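Local atomic coordinates of MgGH51 (Meripilus giganteus, PDB entry 6ZPV), a protein that hydrolyses terminal alpha-L-arabinofuranosyl residues from arabinose-containing glycans, as a fungal alpha-L-arabinofuranosidase of glycoside hydrolase family 51. Residues L33-L38 with P199-N204; N80-S85 with A193-F198; G256-G259 with Y263-T266. One frame throughout, in Å; residues are numbered along the deposited sequence. Where two conformers were deposited one is given.

Interaction 1 (L33-L38 with P199-N204)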
loop_
_atom_site.group_PDB
_atom_site.type_symbol
_atom_site.label_atom_id
_atom_site.label_comp_id
_atom_site.label_asym_id
_atom_site.label_seq_id
_atom_site.Cartn_x
_atom_site.Cartn_y
_atom_site.Cartn_z
ATOM N N LEU A 33 0.086 4.942 -4.646
ATOM C CA LEU A 33 -1.015 5.503 -3.791
ATOM C C LEU A 33 -0.804 7.000 -3.531
ATOM O O LEU A 33 -1.788 7.730 -3.416
ATOM C CB LEU A 33 -1.093 4.671 -2.518
ATOM C CG LEU A 33 -2.171 5.090 -1.523
ATOM C CD1 LEU A 33 -3.561 4.883 -2.099
ATOM C CD2 LEU A 33 -2.014 4.250 -0.262
ATOM N N TYR A 34 0.435 7.439 -3.356
ATOM C CA TYR A 34 0.709 8.869 -3.139
ATOM C C TYR A 34 0.533 9.618 -4.454
ATOM O O TYR A 34 1.110 9.220 -5.453
ATOM C CB TYR A 34 2.109 9.017 -2.544
ATOM C CG TYR A 34 2.532 10.423 -2.188
ATOM C CD1 TYR A 34 1.707 11.278 -1.466
ATOM C CD2 TYR A 34 3.793 10.867 -2.536
ATOM C CE1 TYR A 34 2.144 12.547 -1.123
ATOM C CE2 TYR A 34 4.219 12.144 -2.174
ATOM C CZ TYR A 34 3.395 13.003 -1.487
ATOM O OH TYR A 34 3.876 14.260 -1.144
ATOM N N ALA A 35 -0.250 10.705 -4.464
ATOM C CA ALA A 35 -0.707 11.263 -5.774
ATOM C C ALA A 35 0.334 12.086 -6.527
ATOM O O ALA A 35 0.066 12.440 -7.679
ATOM C CB ALA A 35 -1.950 12.099 -5.545
ATOM N N GLU A 36 1.473 12.415 -5.922
ATOM C CA GLU A 36 2.496 13.204 -6.606
ATOM C C GLU A 36 2.817 12.616 -7.963
ATOM O O GLU A 36 3.075 11.377 -8.098
ATOM C CB GLU A 36 3.761 13.232 -5.741
ATOM C CG GLU A 36 4.983 13.799 -6.425
ATOM C CD GLU A 36 4.866 15.298 -6.747
ATOM O OE1 GLU A 36 4.709 16.075 -5.755
ATOM O OE2 GLU A 36 4.893 15.668 -7.929
ATOM N N LEU A 37 2.940 13.439 -8.989
ATOM C CA LEU A 37 3.165 12.989 -10.367
ATOM C C LEU A 37 4.604 13.112 -10.827
ATOM O O LEU A 37 4.946 12.475 -11.859
ATOM C CB LEU A 37 2.261 13.840 -11.299
ATOM C CG LEU A 37 0.787 13.626 -11.062
ATOM C CD1 LEU A 37 -0.062 14.632 -11.812
ATOM C CD2 LEU A 37 0.377 12.207 -11.404
ATOM N N LEU A 38 5.425 13.911 -10.174
ATOM C CA LEU A 38 6.803 14.103 -10.591
ATOM C C LEU A 38 7.721 13.098 -9.891
ATOM O O LEU A 38 7.663 12.985 -8.664
ATOM C CB LEU A 38 7.307 15.517 -10.328
ATOM C CG LEU A 38 6.403 16.633 -10.830
ATOM C CD1 LEU A 38 7.026 17.978 -10.569
ATOM C CD2 LEU A 38 6.077 16.486 -12.300
ATOM N N PRO A 199 -2.511 15.910 -9.111
ATOM C CA PRO A 199 -3.870 15.904 -9.633
ATOM C C PRO A 199 -4.851 16.145 -8.503
ATOM O O PRO A 199 -4.442 16.216 -7.336
ATOM C CB PRO A 199 -3.983 14.446 -10.137
ATOM C CG PRO A 199 -3.276 13.660 -9.025
ATOM C CD PRO A 199 -2.137 14.571 -8.585
ATOM N N PRO A 200 -6.173 16.187 -8.761
ATOM C CA PRO A 200 -7.125 16.113 -7.678
ATOM C C PRO A 200 -6.839 14.875 -6.830
ATOM O O PRO A 200 -6.521 13.815 -7.390
ATOM C CB PRO A 200 -8.516 16.040 -8.426
ATOM C CG PRO A 200 -8.231 16.685 -9.758
ATOM C CD PRO A 200 -6.821 16.244 -10.103
ATOM N N THR A 201 -7.069 14.932 -5.530
ATOM C CA THR A 201 -6.756 13.823 -4.635
ATOM C C THR A 201 -8.004 13.173 -4.050
ATOM O O THR A 201 -9.073 13.797 -3.982
ATOM C CB THR A 201 -5.813 14.308 -3.541
ATOM O OG1 THR A 201 -6.446 15.372 -2.852
ATOM C CG2 THR A 201 -4.441 14.664 -4.051
ATOM N N PHE A 202 -7.845 11.968 -3.555
ATOM C CA PHE A 202 -8.920 11.276 -2.799
ATOM C C PHE A 202 -9.377 12.165 -1.654
ATOM O O PHE A 202 -8.551 12.668 -0.863
ATOM C CB PHE A 202 -8.344 9.952 -2.316
ATOM C CG PHE A 202 -9.313 9.066 -1.594
ATOM C CD1 PHE A 202 -10.411 8.504 -2.236
ATOM C CD2 PHE A 202 -9.152 8.775 -0.239
ATOM C CE1 PHE A 202 -11.273 7.650 -1.574
ATOM C CE2 PHE A 202 -10.035 7.924 0.389
ATOM C CZ PHE A 202 -11.099 7.371 -0.249
ATOM N N LYS A 203 -10.671 12.382 -1.553
ATOM C CA LYS A 203 -11.304 13.202 -0.504
ATOM C C LYS A 203 -10.720 14.613 -0.480
ATOM O O LYS A 203 -10.843 15.316 0.526
ATOM C CB LYS A 203 -11.209 12.524 0.867
ATOM C CG LYS A 203 -11.913 11.193 0.898
ATOM C CD LYS A 203 -13.364 11.180 0.765
ATOM C CE LYS A 203 -13.889 9.783 1.082
ATOM N NZ LYS A 203 -15.256 9.657 0.570
ATOM N N ASN A 204 -10.127 15.063 -1.595
ATOM C CA ASN A 204 -9.550 16.431 -1.680
ATOM C C ASN A 204 -8.580 16.698 -0.525
ATOM O O ASN A 204 -8.394 17.863 -0.141
ATOM C CB ASN A 204 -10.598 17.538 -1.805
ATOM C CG ASN A 204 -11.495 17.268 -2.986
ATOM O OD1 ASN A 204 -11.039 17.023 -4.112
ATOM N ND2 ASN A 204 -12.783 17.288 -2.736
#

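Interaction 2 (N80-S85 with A193-F198)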
loop_
_atom_site.group_PDB
_atom_site.type_symbol
_atom_site.label_atom_id
_atom_site.label_comp_id
_atom_site.label_asym_id
_atom_site.label_seq_id
_atom_site.Cartn_x
_atom_site.Cartn_y
_atom_site.Cartn_z
ATOM N N ASN A 80 20.037 19.328 -2.276
ATOM C CA ASN A 80 20.318 19.352 -3.708
ATOM C C ASN A 80 19.338 20.247 -4.426
ATOM O O ASN A 80 18.178 20.317 -4.104
ATOM C CB ASN A 80 20.234 17.919 -4.252
ATOM C CG ASN A 80 21.302 16.981 -3.702
ATOM O OD1 ASN A 80 22.406 17.431 -3.348
ATOM N ND2 ASN A 80 20.956 15.678 -3.653
ATOM N N SER A 81 19.858 20.900 -5.472
ATOM C CA SER A 81 19.101 21.752 -6.380
ATOM C C SER A 81 19.355 21.370 -7.832
ATOM O O SER A 81 20.446 20.850 -8.146
ATOM C CB SER A 81 19.447 23.233 -6.204
ATOM O OG SER A 81 19.109 23.661 -4.910
ATOM N N LEU A 82 18.403 21.669 -8.702
ATOM C CA LEU A 82 18.604 21.598 -10.152
ATOM C C LEU A 82 19.179 22.953 -10.590
ATOM O O LEU A 82 18.492 23.974 -10.499
ATOM C CB LEU A 82 17.297 21.264 -10.841
ATOM C CG LEU A 82 17.353 21.156 -12.341
ATOM C CD1 LEU A 82 18.180 19.944 -12.771
ATOM C CD2 LEU A 82 15.942 21.079 -12.920
ATOM N N GLN A 83 20.377 22.923 -11.121
ATOM C CA GLN A 83 21.000 24.100 -11.723
ATOM C C GLN A 83 20.666 24.084 -13.229
ATOM O O GLN A 83 21.082 23.162 -13.959
ATOM C CB GLN A 83 22.511 24.053 -11.508
ATOM C CG GLN A 83 23.218 25.237 -12.132
ATOM C CD GLN A 83 24.710 25.043 -11.987
ATOM O OE1 GLN A 83 25.311 25.599 -11.034
ATOM N NE2 GLN A 83 25.271 24.169 -12.838
ATOM N N PHE A 84 19.920 25.088 -13.646
ATOM C CA PHE A 84 19.426 25.295 -15.021
ATOM C C PHE A 84 20.110 26.495 -15.650
ATOM O O PHE A 84 20.050 27.582 -15.121
ATOM C CB PHE A 84 17.911 25.516 -14.975
ATOM C CG PHE A 84 17.301 26.094 -16.225
ATOM C CD1 PHE A 84 17.259 25.376 -17.412
ATOM C CD2 PHE A 84 16.797 27.372 -16.231
ATOM C CE1 PHE A 84 16.693 25.922 -18.551
ATOM C CE2 PHE A 84 16.200 27.915 -17.380
ATOM C CZ PHE A 84 16.137 27.160 -18.529
ATOM N N SER A 85 20.761 26.288 -16.787
ATOM C CA SER A 85 21.449 27.393 -17.489
ATOM C C SER A 85 21.001 27.424 -18.955
ATOM O O SER A 85 20.846 26.354 -19.581
ATOM C CB SER A 85 22.946 27.247 -17.401
ATOM O OG SER A 85 23.374 27.330 -16.045
ATOM N N ALA A 193 14.377 23.897 -6.752
ATOM C CA ALA A 193 14.290 22.836 -5.748
ATOM C C ALA A 193 12.828 22.523 -5.493
ATOM O O ALA A 193 11.952 23.351 -5.759
ATOM C CB ALA A 193 14.996 23.237 -4.450
ATOM N N MET A 194 12.601 21.351 -4.885
ATOM C CA MET A 194 11.276 21.015 -4.319
ATOM C C MET A 194 10.156 21.295 -5.325
ATOM O O MET A 194 9.228 22.069 -5.077
ATOM C CB MET A 194 11.056 21.746 -2.985
ATOM C CG MET A 194 9.894 21.322 -2.147
ATOM S SD MET A 194 9.807 19.551 -1.739
ATOM C CE MET A 194 8.498 19.000 -2.849
ATOM N N PHE A 195 10.189 20.559 -6.424
ATOM C CA PHE A 195 9.085 20.584 -7.404
ATOM C C PHE A 195 7.942 19.713 -6.945
ATOM O O PHE A 195 8.142 18.723 -6.238
ATOM C CB PHE A 195 9.587 20.025 -8.734
ATOM C CG PHE A 195 10.650 20.826 -9.444
ATOM C CD1 PHE A 195 10.285 21.801 -10.374
ATOM C CD2 PHE A 195 11.998 20.588 -9.270
ATOM C CE1 PHE A 195 11.229 22.501 -11.129
ATOM C CE2 PHE A 195 12.951 21.297 -10.015
ATOM C CZ PHE A 195 12.572 22.244 -10.928
ATOM N N SER A 196 6.747 20.006 -7.454
ATOM C CA SER A 196 5.602 19.136 -7.180
ATOM C C SER A 196 4.505 19.331 -8.230
ATOM O O SER A 196 4.252 20.477 -8.645
ATOM C CB SER A 196 5.036 19.423 -5.793
ATOM O OG SER A 196 3.906 18.602 -5.480
ATOM N N LEU A 197 3.834 18.256 -8.611
ATOM C CA LEU A 197 2.644 18.327 -9.426
ATOM C C LEU A 197 1.625 17.325 -8.912
ATOM O O LEU A 197 1.912 16.119 -8.902
ATOM C CB LEU A 197 2.949 18.055 -10.912
ATOM C CG LEU A 197 1.754 18.193 -11.847
ATOM C CD1 LEU A 197 1.323 19.624 -12.031
ATOM C CD2 LEU A 197 2.019 17.562 -13.203
ATOM N N PHE A 198 0.475 17.822 -8.491
ATOM C CA PHE A 198 -0.612 16.959 -7.997
ATOM C C PHE A 198 -1.838 17.037 -8.867
ATOM O O PHE A 198 -2.229 18.144 -9.289
ATOM C CB PHE A 198 -1.042 17.323 -6.561
ATOM C CG PHE A 198 -0.300 16.595 -5.474
ATOM C CD1 PHE A 198 1.056 16.793 -5.275
ATOM C CD2 PHE A 198 -0.921 15.698 -4.653
ATOM C CE1 PHE A 198 1.736 16.104 -4.287
ATOM C CE2 PHE A 198 -0.265 15.002 -3.667
ATOM C CZ PHE A 198 1.089 15.245 -3.493
HETATM O O HOH W 1 15.228 19.944 -4.061
#

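Interaction 3 (G256-G259 with Y263-T266)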
loop_
_atom_site.group_PDB
_atom_site.type_symbol
_atom_site.label_atom_id
_atom_site.label_comp_id
_atom_site.label_asym_id
_atom_site.label_seq_id
_atom_site.Cartn_x
_atom_site.Cartn_y
_atom_site.Cartn_z
ATOM N N GLY A 256 13.621 12.409 3.020
ATOM C CA GLY A 256 13.543 11.186 2.257
ATOM C C GLY A 256 14.532 10.154 2.728
ATOM O O GLY A 256 15.413 10.476 3.550
ATOM N N ARG A 257 14.463 8.930 2.176
ATOM C CA ARG A 257 15.382 7.871 2.563
ATOM C C ARG A 257 15.431 6.882 1.420
ATOM O O ARG A 257 14.445 6.674 0.691
ATOM C CB ARG A 257 14.961 7.175 3.875
ATOM C CG ARG A 257 13.526 6.658 3.924
ATOM C CD ARG A 257 13.250 5.901 5.206
ATOM N NE ARG A 257 13.858 4.573 5.235
ATOM C CZ ARG A 257 13.255 3.450 4.919
ATOM N NH1 ARG A 257 12.021 3.408 4.426
ATOM N NH2 ARG A 257 13.912 2.312 5.084
ATOM N N VAL A 258 16.558 6.200 1.321
ATOM C CA VAL A 258 16.677 5.029 0.458
ATOM C C VAL A 258 15.935 3.885 1.113
ATOM O O VAL A 258 16.269 3.514 2.230
ATOM C CB VAL A 258 18.137 4.691 0.176
ATOM C CG1 VAL A 258 18.221 3.425 -0.676
ATOM C CG2 VAL A 258 18.856 5.882 -0.510
ATOM N N GLY A 259 14.923 3.362 0.422
ATOM C CA GLY A 259 14.153 2.243 0.936
ATOM C C GLY A 259 14.808 0.907 0.599
ATOM O O GLY A 259 15.972 0.851 0.204
ATOM N N TYR A 263 14.904 2.056 -4.649
ATOM C CA TYR A 263 14.585 3.454 -4.984
ATOM C C TYR A 263 14.455 4.336 -3.754
ATOM O O TYR A 263 14.157 3.908 -2.629
ATOM C CB TYR A 263 13.350 3.535 -5.905
ATOM C CG TYR A 263 12.084 2.926 -5.369
ATOM C CD1 TYR A 263 11.184 3.670 -4.612
ATOM C CD2 TYR A 263 11.746 1.624 -5.639
ATOM C CE1 TYR A 263 9.990 3.128 -4.142
ATOM C CE2 TYR A 263 10.590 1.039 -5.165
ATOM C CZ TYR A 263 9.717 1.785 -4.408
ATOM O OH TYR A 263 8.549 1.182 -3.998
ATOM N N VAL A 264 14.649 5.618 -4.012
ATOM C CA VAL A 264 14.426 6.658 -3.000
ATOM C C VAL A 264 12.944 6.802 -2.687
ATOM O O VAL A 264 12.125 6.901 -3.603
ATOM C CB VAL A 264 15.024 7.999 -3.455
ATOM C CG1 VAL A 264 14.710 9.105 -2.499
ATOM C CG2 VAL A 264 16.522 7.860 -3.656
ATOM N N ASN A 265 12.634 6.864 -1.394
ATOM C CA ASN A 265 11.325 7.292 -0.921
ATOM C C ASN A 265 11.398 8.770 -0.561
ATOM O O ASN A 265 12.257 9.203 0.175
ATOM C CB ASN A 265 10.912 6.499 0.312
ATOM C CG ASN A 265 10.585 5.049 0.152
ATOM O OD1 ASN A 265 9.867 4.506 1.025
ATOM N ND2 ASN A 265 11.078 4.361 -0.873
ATOM N N THR A 266 10.407 9.533 -1.060
ATOM C CA THR A 266 10.314 10.954 -0.711
ATOM C C THR A 266 9.880 11.158 0.748
ATOM O O THR A 266 10.141 12.245 1.292
ATOM C CB THR A 266 9.326 11.683 -1.601
ATOM O OG1 THR A 266 7.968 11.247 -1.344
ATOM C CG2 THR A 266 9.653 11.610 -3.078
HETATM O O HOH W 2 10.226 5.493 3.678
#

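Interaction 1 (L33-L38 with P199-N204)
Glu36, set between Ala35 and Leu37, which touch Pro199, has both carboxylate oxygens gripped. Its OE2 accepts from Leu38 N at 2.9 Å through the anti lone pair, and also from Leu197 N. Its OE1 meets Arg41 in a salt bridge and Ser196 in a hydrogen bond. These bonds probably hold the loop in shape where it faces Pro199. The proline ring leads with its CD. Pro199 CD is 3.2 Å from Ala35 O, and Leu37 CD1 is 3.8 Å from Pro199 CD, the two side chains slanting across each other. Ala35 CB also meets Thr201 CG2 at 3.9 Å. Thr201 holds OG1 between its backbone N and carbonyl carbon (chi1 58°), which sets CG2 beside the N and hands OG1 to Arg205 O. With an alanine in place of Pro199, ring carbons CG and CD are gone, and Leu37 CD1 would probably lose an apolar neighbour and be freer to turn. The contact joins the loop after helix 29-33 to the one before helix 211-219. No hydrogen bond crosses between the two segments. Apolar carbons meet there, and the polar hold comes from Glu36 on the end of strand 189-198, just before Pro199.

Interaction 2 (N80-S85 with A193-F198)
Leu82 sets CG anti to its backbone N (chi1 -180°), and Phe195 sets CG anti to its carbonyl carbon (chi1 -65°). These turns bring Leu82 CD2 to the far end of the phenyl ring, 4.1 Å from Phe195 CZ. CE2 is almost as near, and the methyl comes to this end of the ring obliquely. The two side chains cross at about a right angle. Ala193 CB sits 4.2 Å from Ser81 OG. That hydroxyl bonds to Asp70, so it is only a packing neighbour of the alanine. A water spans the gap between the backbones. It donates to Asn80 O at 3.0 Å and accepts from Met194 N at 3.1 Å, so both buried groups are satisfied without a direct bond. The short segments run 83° apart here. Strand 189-198 pairs with strand 80-85 before this point, as the backbone bond of Leu82 with Phe192 attests, and then swings away. Phe195 also meets Trp57 of strand 57-60, and Phe84 meets Phe96 of strand 93-98, both in the facing sheet. Leu82 and Phe195 thus belong to the apolar core of a beta sandwich of two five-stranded antiparallel sheets.

Interaction 3 (G256-G259 with Y263-T266)
Arg257 and Asn265 lie side by side on one face of a small two-stranded sheet and point the same way. The arginine starts with CG between its backbone N and carbonyl carbon (chi1 53°). It then bends at chi3 (-75°), which carries the guanidinium forward along its own strand, towards Gly259. Gly259 CA lies over one face of that group, 3.9 Å above the plane and towards the rim. A CB on this glycine would run into Asn265 ND2. Asn265 sets CG anti to its carbonyl carbon, beside the backbone N. The guanidinium and the Asn265 amide are turned 77° against each other. A water in the guanidinium plane joins them, accepting from Arg257 NH1 at 2.9 Å and donating to Asn265 OD1 at 2.9 Å. Asn232 serves both groups too: its backbone O takes NH1 and its ND2 reaches OD1. Arg257 NH2 bonds to Thr240 O and makes a salt bridge to Asp260 in the turn, which probably offsets part of its charge. The motif is a beta hairpin of strands 257-258 and 264-265. Arg257 and Asn265 form its hydrogen-bonded pair: Arg257 N to Asn265 O is 3.0 Å, and Asn265 N to Arg257 O is 2.8 Å. Nearer the turn, Gly259 N donates to Tyr263 O at 3.2 Å. Gly256 has a positive phi, and a CB there would run into Asn265 O. Val258 and Val264 point to the other face as a non-hydrogen-bonded pair, their CG2 methyls 4.4 Å apart. The Tyr263 ring stacks on His27, and its hydroxyl bonds to Asp24.

From the N terminus, the chain passes helix 29-33 and gives the first half of interaction 1. It then builds the beta sandwich, with 80-85 early and 193-198 on its last strand. Interaction 2 therefore closes a loop wholly within the longer one closed by interaction 1. The two meet directly: Leu37 N lies 2.9 Å from Leu197 O, a probable hydrogen bond. Interaction 1 thus closes the sandwich's way in and out. Interaction 3 follows in series, after strand 224-227 of the eight-stranded parallel sheet, consistent with the family's (beta/alpha)8 barrel, and closes a turn of three residues. Tyr34 packs on Thr266, so interactions 1 and 3 touch, whereas 2 and 3 stay about 7 Å apart at their nearest atoms.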